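Rho GTPase-activating protein 15 (Homo sapiens, PDB 3BYI) activates the GTPase activity of Rho-type GTPases such as RAC1, turning them to the inactive GDP-bound state through its RhoGAP domain. Local coordinates at residues A[37-42]-A[97-102]; A[66-71]-A[83-88]. All coordinates share one frame; numbering follows the deposited sequence.

Contact 1 of 2, residues A[37-42]-A[97-102]; sequences WFVKQC and KMFFRE
Phe99 meets Phe38 and Val39 where helical segments 37-42 and 97-102 pass roughly antiparallel. Their axes approach to 10.9 Å, with 152° between their directions. Phe99 reaches from CB outwards toward helix 37-49. Its CB lies at the edge of the Phe38 ring, near the ring plane, 4.2 Å from Phe38 CE2. CG is anti to the backbone N (chi1 173°), and this carries the ring towards helix 37-49. Further out, the CD2 and CE2 atoms meet Val39 CG2, which comes in obliquely to the ring. CD2 is 3.7 Å from Val39 CG2, and CE2 is 3.6 Å from the same methyl. The Val39 and Phe99 side chains cross at about a right angle. Phe99 CD2 also sits over the centre of one face of the Phe100 ring, 4.1 Å above its plane.

Val39 CG2 is anti to its own carbonyl carbon and is the branch that does the touching. It also reaches the tip of Phe100, with CZ 3.9 Å away. One methyl thus serves two aromatic rings. The Phe38 ring also touches Val73 of helix 63-74, and Phe100 packs on Thr178 and Leu179 of helix 168-180.

All four residues that touch are buried, and every contact between them is carbon to carbon. The two helices are therefore held here by apolar packing in the core of the all-helical RhoGAP domain.

Contact 2 of 2, residues A[66-71]-A[83-88]; sequences IQKLRF and DSQWED
A water molecule between Lys68 and Gln85 accepts from both side chains. Lys68 NZ donates to the water oxygen at 3.3 Å; the bond from Gln85 NE2 to it is weak. The two side chains are extended beyond CG and cross at about a right angle, with Lys68 CD 3.9 Å from Gln85 NE2. This polar bridge lies on the exposed side of the contact.

Beneath it, Trp86 packs on Leu69. Trp86 CG is anti to its own carbonyl carbon (chi1 -40°), which turns the indole back over Leu69. Leu69 CG stands over one face of the six-membered ring, 4.0 Å from its centroid and 18° off the normal, a CH-pi contact. Leu69 CB comes to 3.6 Å from Trp86 CZ3. The ring also reaches the helix backbone, with CH2 3.6 Å from Leu69 CA. Gln85 CG covers part of the opposite face. With an alanine in place of Trp86, Leu69 CG would lose the ring face it packs on, and a gap would probably open between residues 83-88 and helix 63-74.

Leu79 and Leu81 also touch the indole. The arrangement is a connecting loop of the all-helical RhoGAP domain, folded back onto the helix before it, with Asp88 as N-cap of helix 89-102.

Contact 2 is nested in the chain between the two halves of contact 1, and their centres lie 13 Å apart. Helix 63-74 joins them. Leu69 CD2 packs against Phe38 CE1 at 3.7 Å, so Leu69 connects the indole of contact 2 to the core of contact 1. Nearby, Arg70 NH2 forms a salt bridge with Glu102 OE2 at 2.8 Å, and Met98 SD packs on Arg70 CD at 3.7 Å. These tie helix 63-74 to helix 89-102. Both contacts lie away from the predicted arginine finger, Arg58. Lys97 NZ, in segment 97-102, does hydrogen-bond to the backbone O of Tyr57, which directly precedes Arg58.

Contact 1 of 2, residues A[37-42]-A[97-102]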
ATOM      1  N   TRP A  37       5.601  -4.252 -10.042  1.00 48.78           N
ATOM      2  CA  TRP A  37       7.001  -3.832 -10.030  1.00 49.18           C
ATOM      3  C   TRP A  37       7.234  -2.545  -9.245  1.00 46.74           C
ATOM      4  O   TRP A  37       8.237  -2.434  -8.565  1.00 46.14           O
ATOM      5  CB  TRP A  37       7.541  -3.643 -11.453  1.00 50.93           C
ATOM      6  CG  TRP A  37       7.885  -4.925 -12.026  1.00 56.29           C
ATOM      7  CD1 TRP A  37       7.218  -5.599 -13.000  1.00 60.45           C
ATOM      8  CD2 TRP A  37       8.949  -5.758 -11.611  1.00 59.29           C
ATOM      9  NE1 TRP A  37       7.813  -6.802 -13.222  1.00 56.16           N
ATOM     10  CE2 TRP A  37       8.890  -6.924 -12.390  1.00 58.77           C
ATOM     11  CE3 TRP A  37       9.960  -5.627 -10.655  1.00 58.16           C
ATOM     12  CZ2 TRP A  37       9.831  -7.951 -12.272  1.00 64.95           C
ATOM     13  CZ3 TRP A  37      10.869  -6.640 -10.511  1.00 63.48           C
ATOM     14  CH2 TRP A  37      10.803  -7.798 -11.315  1.00 65.50           C
ATOM     15  N   PHE A  38       6.336  -1.564  -9.371  1.00 44.70           N
ATOM     16  CA  PHE A  38       6.550  -0.283  -8.702  1.00 46.47           C
ATOM     17  C   PHE A  38       6.531  -0.446  -7.175  1.00 46.59           C
ATOM     18  O   PHE A  38       7.282   0.210  -6.473  1.00 44.37           O
ATOM     19  CB  PHE A  38       5.522   0.766  -9.112  1.00 46.88           C
ATOM     20  CG  PHE A  38       5.716   2.107  -8.404  1.00 45.50           C
ATOM     21  CD1 PHE A  38       6.837   2.884  -8.652  1.00 46.34           C
ATOM     22  CD2 PHE A  38       4.776   2.585  -7.501  1.00 42.02           C
ATOM     23  CE1 PHE A  38       6.988   4.147  -8.041  1.00 47.88           C
ATOM     24  CE2 PHE A  38       4.949   3.791  -6.884  1.00 41.84           C
ATOM     25  CZ  PHE A  38       6.046   4.581  -7.164  1.00 44.40           C
ATOM     26  N   VAL A  39       5.654  -1.333  -6.691  1.00 46.41           N
ATOM     27  CA  VAL A  39       5.578  -1.650  -5.289  1.00 44.08           C
ATOM     28  C   VAL A  39       6.901  -2.299  -4.795  1.00 44.24           C
ATOM     29  O   VAL A  39       7.411  -1.980  -3.729  1.00 43.52           O
ATOM     30  CB  VAL A  39       4.349  -2.564  -4.976  1.00 42.49           C
ATOM     31  CG1 VAL A  39       4.404  -3.114  -3.507  1.00 42.00           C
ATOM     32  CG2 VAL A  39       3.023  -1.815  -5.258  1.00 41.98           C
ATOM     33  N   LYS A  40       7.448  -3.216  -5.582  1.00 46.77           N
ATOM     34  CA  LYS A  40       8.676  -3.868  -5.194  1.00 45.61           C
ATOM     35  C   LYS A  40       9.878  -2.908  -5.281  1.00 45.80           C
ATOM     36  O   LYS A  40      10.803  -2.980  -4.470  1.00 45.82           O
ATOM     37  CB  LYS A  40       8.873  -5.137  -5.995  1.00 47.57           C
ATOM     38  CG  LYS A  40       7.815  -6.201  -5.717  1.00 47.79           C
ATOM     39  CD  LYS A  40       8.137  -7.562  -6.419  1.00 49.32           C
ATOM     40  CE  LYS A  40       8.034  -7.511  -7.906  1.00 52.81           C
ATOM     41  NZ  LYS A  40       8.193  -8.878  -8.542  1.00 50.91           N
ATOM     42  N   GLN A  41       9.874  -2.009  -6.259  1.00 46.69           N
ATOM     43  CA  GLN A  41      10.919  -0.991  -6.353  1.00 46.73           C
ATOM     44  C   GLN A  41      10.955  -0.063  -5.145  1.00 44.77           C
ATOM     45  O   GLN A  41      12.028   0.324  -4.691  1.00 44.57           O
ATOM     46  CB  GLN A  41      10.699  -0.081  -7.537  1.00 45.62           C
ATOM     47  CG  GLN A  41      11.440  -0.463  -8.714  1.00 55.61           C
ATOM     48  CD  GLN A  41      11.522   0.658  -9.698  1.00 59.80           C
ATOM     49  OE1 GLN A  41      10.524   1.017 -10.315  1.00 58.35           O
ATOM     50  NE2 GLN A  41      12.730   1.223  -9.860  1.00 51.57           N
ATOM     51  N   CYS A  42       9.776   0.388  -4.726  1.00 47.12           N
ATOM     52  CA  CYS A  42       9.661   1.301  -3.608  1.00 45.42           C
ATOM     53  C   CYS A  42      10.104   0.645  -2.325  1.00 43.36           C
ATOM     54  O   CYS A  42      10.900   1.197  -1.593  1.00 46.37           O
ATOM     55  CB  CYS A  42       8.217   1.804  -3.475  1.00 49.27           C
ATOM     56  SG  CYS A  42       7.812   3.090  -4.700  1.00 42.37           S
ATOM     57  N   LYS A  97       2.390   4.971  -1.086  1.00 42.99           N
ATOM     58  CA  LYS A  97       1.080   5.135  -0.480  1.00 43.90           C
ATOM     59  C   LYS A  97       0.064   5.700  -1.453  1.00 42.43           C
ATOM     60  O   LYS A  97      -1.092   5.291  -1.450  1.00 44.18           O
ATOM     61  CB  LYS A  97       1.162   6.030   0.760  1.00 44.47           C
ATOM     62  CG  LYS A  97       1.848   5.376   1.978  1.00 48.12           C
ATOM     63  CD  LYS A  97       1.779   6.292   3.192  1.00 49.04           C
ATOM     64  CE  LYS A  97       2.571   7.593   3.020  1.00 49.17           C
ATOM     65  NZ  LYS A  97       2.499   8.394   4.250  1.00 46.77           N
ATOM     66  N   MET A  98       0.504   6.660  -2.259  1.00 42.07           N
ATOM     67  CA  MET A  98      -0.335   7.258  -3.307  1.00 43.74           C
ATOM     68  C   MET A  98      -0.805   6.211  -4.323  1.00 42.47           C
ATOM     69  O   MET A  98      -1.933   6.294  -4.808  1.00 43.97           O
ATOM     70  CB  MET A  98       0.423   8.383  -4.051  1.00 42.64           C
ATOM     71  CG  MET A  98      -0.393   9.045  -5.127  1.00 45.67           C
ATOM     72  SD  MET A  98       0.367  10.458  -5.946  1.00 50.68           S
ATOM     73  CE  MET A  98       0.105  11.692  -4.650  1.00 43.80           C
ATOM     74  N   PHE A  99       0.066   5.260  -4.649  1.00 43.15           N
ATOM     75  CA  PHE A  99      -0.282   4.148  -5.530  1.00 43.77           C
ATOM     76  C   PHE A  99      -1.439   3.376  -4.933  1.00 43.22           C
ATOM     77  O   PHE A  99      -2.454   3.166  -5.589  1.00 42.41           O
ATOM     78  CB  PHE A  99       0.933   3.235  -5.786  1.00 45.19           C
ATOM     79  CG  PHE A  99       0.598   1.977  -6.561  1.00 44.40           C
ATOM     80  CD1 PHE A  99       0.476   2.016  -7.954  1.00 41.54           C
ATOM     81  CD2 PHE A  99       0.388   0.769  -5.897  1.00 41.14           C
ATOM     82  CE1 PHE A  99       0.167   0.898  -8.643  1.00 39.29           C
ATOM     83  CE2 PHE A  99       0.041  -0.387  -6.598  1.00 37.44           C
ATOM     84  CZ  PHE A  99      -0.041  -0.343  -7.951  1.00 41.76           C
ATOM     85  N   PHE A 100      -1.321   2.998  -3.665  1.00 42.85           N
ATOM     86  CA  PHE A 100      -2.390   2.246  -3.023  1.00 40.96           C
ATOM     87  C   PHE A 100      -3.690   3.049  -2.863  1.00 43.46           C
ATOM     88  O   PHE A 100      -4.799   2.507  -3.012  1.00 43.16           O
ATOM     89  CB  PHE A 100      -1.928   1.693  -1.696  1.00 44.84           C
ATOM     90  CG  PHE A 100      -0.999   0.524  -1.839  1.00 44.86           C
ATOM     91  CD1 PHE A 100       0.359   0.656  -1.558  1.00 46.30           C
ATOM     92  CD2 PHE A 100      -1.478  -0.693  -2.290  1.00 40.58           C
ATOM     93  CE1 PHE A 100       1.213  -0.417  -1.718  1.00 43.04           C
ATOM     94  CE2 PHE A 100      -0.645  -1.777  -2.420  1.00 45.09           C
ATOM     95  CZ  PHE A 100       0.703  -1.644  -2.137  1.00 44.22           C
ATOM     96  N   ARG A 101      -3.551   4.353  -2.600  1.00 44.72           N
ATOM     97  CA  ARG A 101      -4.714   5.235  -2.476  1.00 44.13           C
ATOM     98  C   ARG A 101      -5.421   5.448  -3.813  1.00 42.56           C
ATOM     99  O   ARG A 101      -6.614   5.675  -3.825  1.00 40.27           O
ATOM    100  CB  ARG A 101      -4.343   6.612  -1.860  1.00 45.70           C
ATOM    101  CG  ARG A 101      -4.141   6.592  -0.334  1.00 49.15           C
ATOM    102  CD  ARG A 101      -3.333   7.819   0.184  1.00 55.62           C
ATOM    103  NE  ARG A 101      -2.876   7.591   1.563  1.00 66.84           N
ATOM    104  CZ  ARG A 101      -1.850   8.207   2.163  1.00 65.35           C
ATOM    105  NH1 ARG A 101      -1.133   9.142   1.550  1.00 62.65           N
ATOM    106  NH2 ARG A 101      -1.541   7.891   3.416  1.00 63.79           N
ATOM    107  N   GLU A 102      -4.678   5.378  -4.916  1.00 44.62           N
ATOM    108  CA  GLU A 102      -5.246   5.668  -6.246  1.00 43.47           C
ATOM    109  C   GLU A 102      -5.790   4.414  -6.938  1.00 42.86           C
ATOM    110  O   GLU A 102      -6.411   4.537  -7.945  1.00 41.04           O
ATOM    111  CB  GLU A 102      -4.219   6.440  -7.119  1.00 41.99           C
ATOM    112  CG  GLU A 102      -4.876   7.224  -8.234  1.00 41.98           C
ATOM    113  CD  GLU A 102      -3.942   8.161  -8.938  1.00 47.12           C
ATOM    114  OE1 GLU A 102      -2.905   8.542  -8.364  1.00 44.95           O
ATOM    115  OE2 GLU A 102      -4.253   8.504 -10.098  1.00 51.17           O
TER

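Contact 2 of 2, residues A[66-71]-A[83-88]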
ATOM      1  N   ILE A  66       6.759  13.844  -5.531  1.00 43.19           N
ATOM      2  CA  ILE A  66       5.961  12.610  -5.654  1.00 41.26           C
ATOM      3  C   ILE A  66       5.168  12.617  -6.954  1.00 44.64           C
ATOM      4  O   ILE A  66       5.112  11.613  -7.660  1.00 45.40           O
ATOM      5  CB  ILE A  66       4.991  12.431  -4.491  1.00 44.29           C
ATOM      6  CG1 ILE A  66       5.797  12.187  -3.197  1.00 42.59           C
ATOM      7  CG2 ILE A  66       4.009  11.284  -4.793  1.00 38.68           C
ATOM      8  CD1 ILE A  66       5.008  12.362  -1.892  1.00 37.74           C
ATOM      9  N   GLN A  67       4.557  13.753  -7.275  1.00 45.15           N
ATOM     10  CA  GLN A  67       3.743  13.874  -8.473  1.00 43.10           C
ATOM     11  C   GLN A  67       4.590  13.649  -9.735  1.00 44.10           C
ATOM     12  O   GLN A  67       4.129  13.029 -10.705  1.00 42.81           O
ATOM     13  CB  GLN A  67       3.007  15.225  -8.493  1.00 41.28           C
ATOM     14  CG  GLN A  67       1.864  15.332  -7.447  1.00 45.22           C
ATOM     15  CD  GLN A  67       0.594  14.493  -7.788  1.00 39.07           C
ATOM     16  OE1 GLN A  67       0.667  13.562  -8.561  1.00 52.99           O
ATOM     17  NE2 GLN A  67      -0.547  14.842  -7.208  1.00 44.76           N
ATOM     18  N   LYS A  68       5.839  14.123  -9.727  1.00 44.56           N
ATOM     19  CA  LYS A  68       6.765  13.850 -10.846  1.00 47.15           C
ATOM     20  C   LYS A  68       7.189  12.396 -10.907  1.00 45.39           C
ATOM     21  O   LYS A  68       7.413  11.859 -11.989  1.00 46.77           O
ATOM     22  CB  LYS A  68       8.071  14.626 -10.717  1.00 47.32           C
ATOM     23  CG  LYS A  68       7.972  16.100 -10.852  1.00 56.33           C
ATOM     24  CD  LYS A  68       9.286  16.763 -10.554  1.00 50.87           C
ATOM     25  CE  LYS A  68       9.247  18.229 -10.952  1.00 63.54           C
ATOM     26  NZ  LYS A  68      10.399  18.941 -10.338  1.00 69.38           N
ATOM     27  N   LEU A  69       7.370  11.781  -9.739  1.00 44.99           N
ATOM     28  CA  LEU A  69       7.663  10.341  -9.656  1.00 44.83           C
ATOM     29  C   LEU A  69       6.520   9.539 -10.293  1.00 45.69           C
ATOM     30  O   LEU A  69       6.741   8.673 -11.150  1.00 44.93           O
ATOM     31  CB  LEU A  69       7.836   9.900  -8.195  1.00 47.32           C
ATOM     32  CG  LEU A  69       8.742   8.684  -7.911  1.00 55.72           C
ATOM     33  CD1 LEU A  69       8.768   8.323  -6.388  1.00 46.04           C
ATOM     34  CD2 LEU A  69       8.410   7.469  -8.745  1.00 48.92           C
ATOM     35  N   ARG A  70       5.301   9.836  -9.868  1.00 43.99           N
ATOM     36  CA  ARG A  70       4.083   9.232 -10.435  1.00 42.84           C
ATOM     37  C   ARG A  70       4.004   9.404 -11.949  1.00 43.38           C
ATOM     38  O   ARG A  70       3.667   8.469 -12.680  1.00 41.77           O
ATOM     39  CB  ARG A  70       2.871   9.877  -9.799  1.00 43.50           C
ATOM     40  CG  ARG A  70       1.541   9.505 -10.388  1.00 45.27           C
ATOM     41  CD  ARG A  70       0.504  10.235  -9.629  1.00 42.54           C
ATOM     42  NE  ARG A  70      -0.836   9.986 -10.081  1.00 38.95           N
ATOM     43  CZ  ARG A  70      -1.353  10.508 -11.192  1.00 42.94           C
ATOM     44  NH1 ARG A  70      -0.638  11.305 -11.955  1.00 46.06           N
ATOM     45  NH2 ARG A  70      -2.601  10.246 -11.531  1.00 38.98           N
ATOM     46  N   PHE A  71       4.332  10.600 -12.419  1.00 45.51           N
ATOM     47  CA  PHE A  71       4.256  10.882 -13.848  1.00 45.82           C
ATOM     48  C   PHE A  71       5.225  10.023 -14.654  1.00 47.27           C
ATOM     49  O   PHE A  71       4.882   9.440 -15.686  1.00 45.47           O
ATOM     50  CB  PHE A  71       4.594  12.335 -14.140  1.00 46.66           C
ATOM     51  CG  PHE A  71       4.483  12.685 -15.600  1.00 49.56           C
ATOM     52  CD1 PHE A  71       3.262  13.104 -16.130  1.00 53.15           C
ATOM     53  CD2 PHE A  71       5.575  12.556 -16.452  1.00 51.32           C
ATOM     54  CE1 PHE A  71       3.128  13.414 -17.474  1.00 49.59           C
ATOM     55  CE2 PHE A  71       5.460  12.886 -17.817  1.00 56.30           C
ATOM     56  CZ  PHE A  71       4.230  13.310 -18.323  1.00 50.76           C
ATOM     57  N   ASP A  83      18.709   7.597  -8.227  1.00 45.03           N
ATOM     58  CA  ASP A  83      18.945   8.934  -8.758  1.00 44.78           C
ATOM     59  C   ASP A  83      18.730   9.996  -7.695  1.00 43.89           C
ATOM     60  O   ASP A  83      17.855   9.890  -6.866  1.00 47.02           O
ATOM     61  CB  ASP A  83      18.048   9.234  -9.950  1.00 44.28           C
ATOM     62  CG  ASP A  83      18.482   8.517 -11.196  1.00 46.89           C
ATOM     63  OD1 ASP A  83      19.532   7.825 -11.189  1.00 50.34           O
ATOM     64  OD2 ASP A  83      17.767   8.654 -12.188  1.00 50.86           O
ATOM     65  N   SER A  84      19.527  11.047  -7.765  1.00 43.59           N
ATOM     66  CA  SER A  84      19.551  12.087  -6.756  1.00 43.94           C
ATOM     67  C   SER A  84      18.193  12.770  -6.603  1.00 44.89           C
ATOM     68  O   SER A  84      17.861  13.247  -5.512  1.00 48.81           O
ATOM     69  CB  SER A  84      20.656  13.118  -7.061  1.00 45.47           C
ATOM     70  OG  SER A  84      20.429  13.748  -8.294  1.00 46.57           O
ATOM     71  N   GLN A  85      17.412  12.785  -7.679  1.00 48.05           N
ATOM     72  CA  GLN A  85      16.063  13.341  -7.671  1.00 49.42           C
ATOM     73  C   GLN A  85      15.179  12.678  -6.616  1.00 48.00           C
ATOM     74  O   GLN A  85      14.302  13.332  -6.055  1.00 49.77           O
ATOM     75  CB  GLN A  85      15.420  13.187  -9.050  1.00 48.96           C
ATOM     76  CG  GLN A  85      14.068  13.863  -9.208  1.00 51.32           C
ATOM     77  CD  GLN A  85      13.547  13.800 -10.648  1.00 55.15           C
ATOM     78  OE1 GLN A  85      14.144  13.133 -11.519  1.00 55.97           O
ATOM     79  NE2 GLN A  85      12.421  14.483 -10.903  1.00 53.50           N
ATOM     80  N   TRP A  86      15.429  11.397  -6.330  1.00 47.11           N
ATOM     81  CA  TRP A  86      14.626  10.629  -5.354  1.00 45.33           C
ATOM     82  C   TRP A  86      15.339  10.422  -4.013  1.00 46.39           C
ATOM     83  O   TRP A  86      15.007   9.502  -3.265  1.00 47.94           O
ATOM     84  CB  TRP A  86      14.214   9.283  -5.962  1.00 43.75           C
ATOM     85  CG  TRP A  86      13.842   9.413  -7.390  1.00 43.56           C
ATOM     86  CD1 TRP A  86      14.484   8.859  -8.470  1.00 43.35           C
ATOM     87  CD2 TRP A  86      12.805  10.236  -7.920  1.00 39.99           C
ATOM     88  NE1 TRP A  86      13.882   9.261  -9.628  1.00 43.21           N
ATOM     89  CE2 TRP A  86      12.849  10.111  -9.319  1.00 43.69           C
ATOM     90  CE3 TRP A  86      11.843  11.080  -7.346  1.00 43.88           C
ATOM     91  CZ2 TRP A  86      11.961  10.785 -10.151  1.00 46.95           C
ATOM     92  CZ3 TRP A  86      10.958  11.746  -8.178  1.00 42.58           C
ATOM     93  CH2 TRP A  86      11.030  11.603  -9.558  1.00 42.08           C
ATOM     94  N   GLU A  87      16.294  11.299  -3.685  1.00 47.08           N
ATOM     95  CA  GLU A  87      17.141  11.134  -2.503  1.00 48.37           C
ATOM     96  C   GLU A  87      16.406  11.217  -1.167  1.00 46.64           C
ATOM     97  O   GLU A  87      16.823  10.619  -0.198  1.00 47.07           O
ATOM     98  CB  GLU A  87      18.294  12.146  -2.507  1.00 50.19           C
ATOM     99  CG  GLU A  87      17.863  13.611  -2.361  1.00 61.19           C
ATOM    100  N   ASP A  88      15.298  11.935  -1.132  1.00 45.47           N
ATOM    101  CA  ASP A  88      14.444  11.971   0.060  1.00 42.98           C
ATOM    102  C   ASP A  88      13.550  10.725   0.025  1.00 41.46           C
ATOM    103  O   ASP A  88      12.681  10.614  -0.821  1.00 39.47           O
ATOM    104  CB  ASP A  88      13.649  13.301   0.058  1.00 42.58           C
ATOM    105  CG  ASP A  88      12.678  13.429   1.218  1.00 44.19           C
ATOM    106  OD1 ASP A  88      12.685  12.588   2.118  1.00 42.51           O
ATOM    107  OD2 ASP A  88      11.882  14.376   1.199  1.00 49.96           O
TER
HETATM  108  O   HOH W   1      12.114  16.805  -8.525  1.00 53.53           O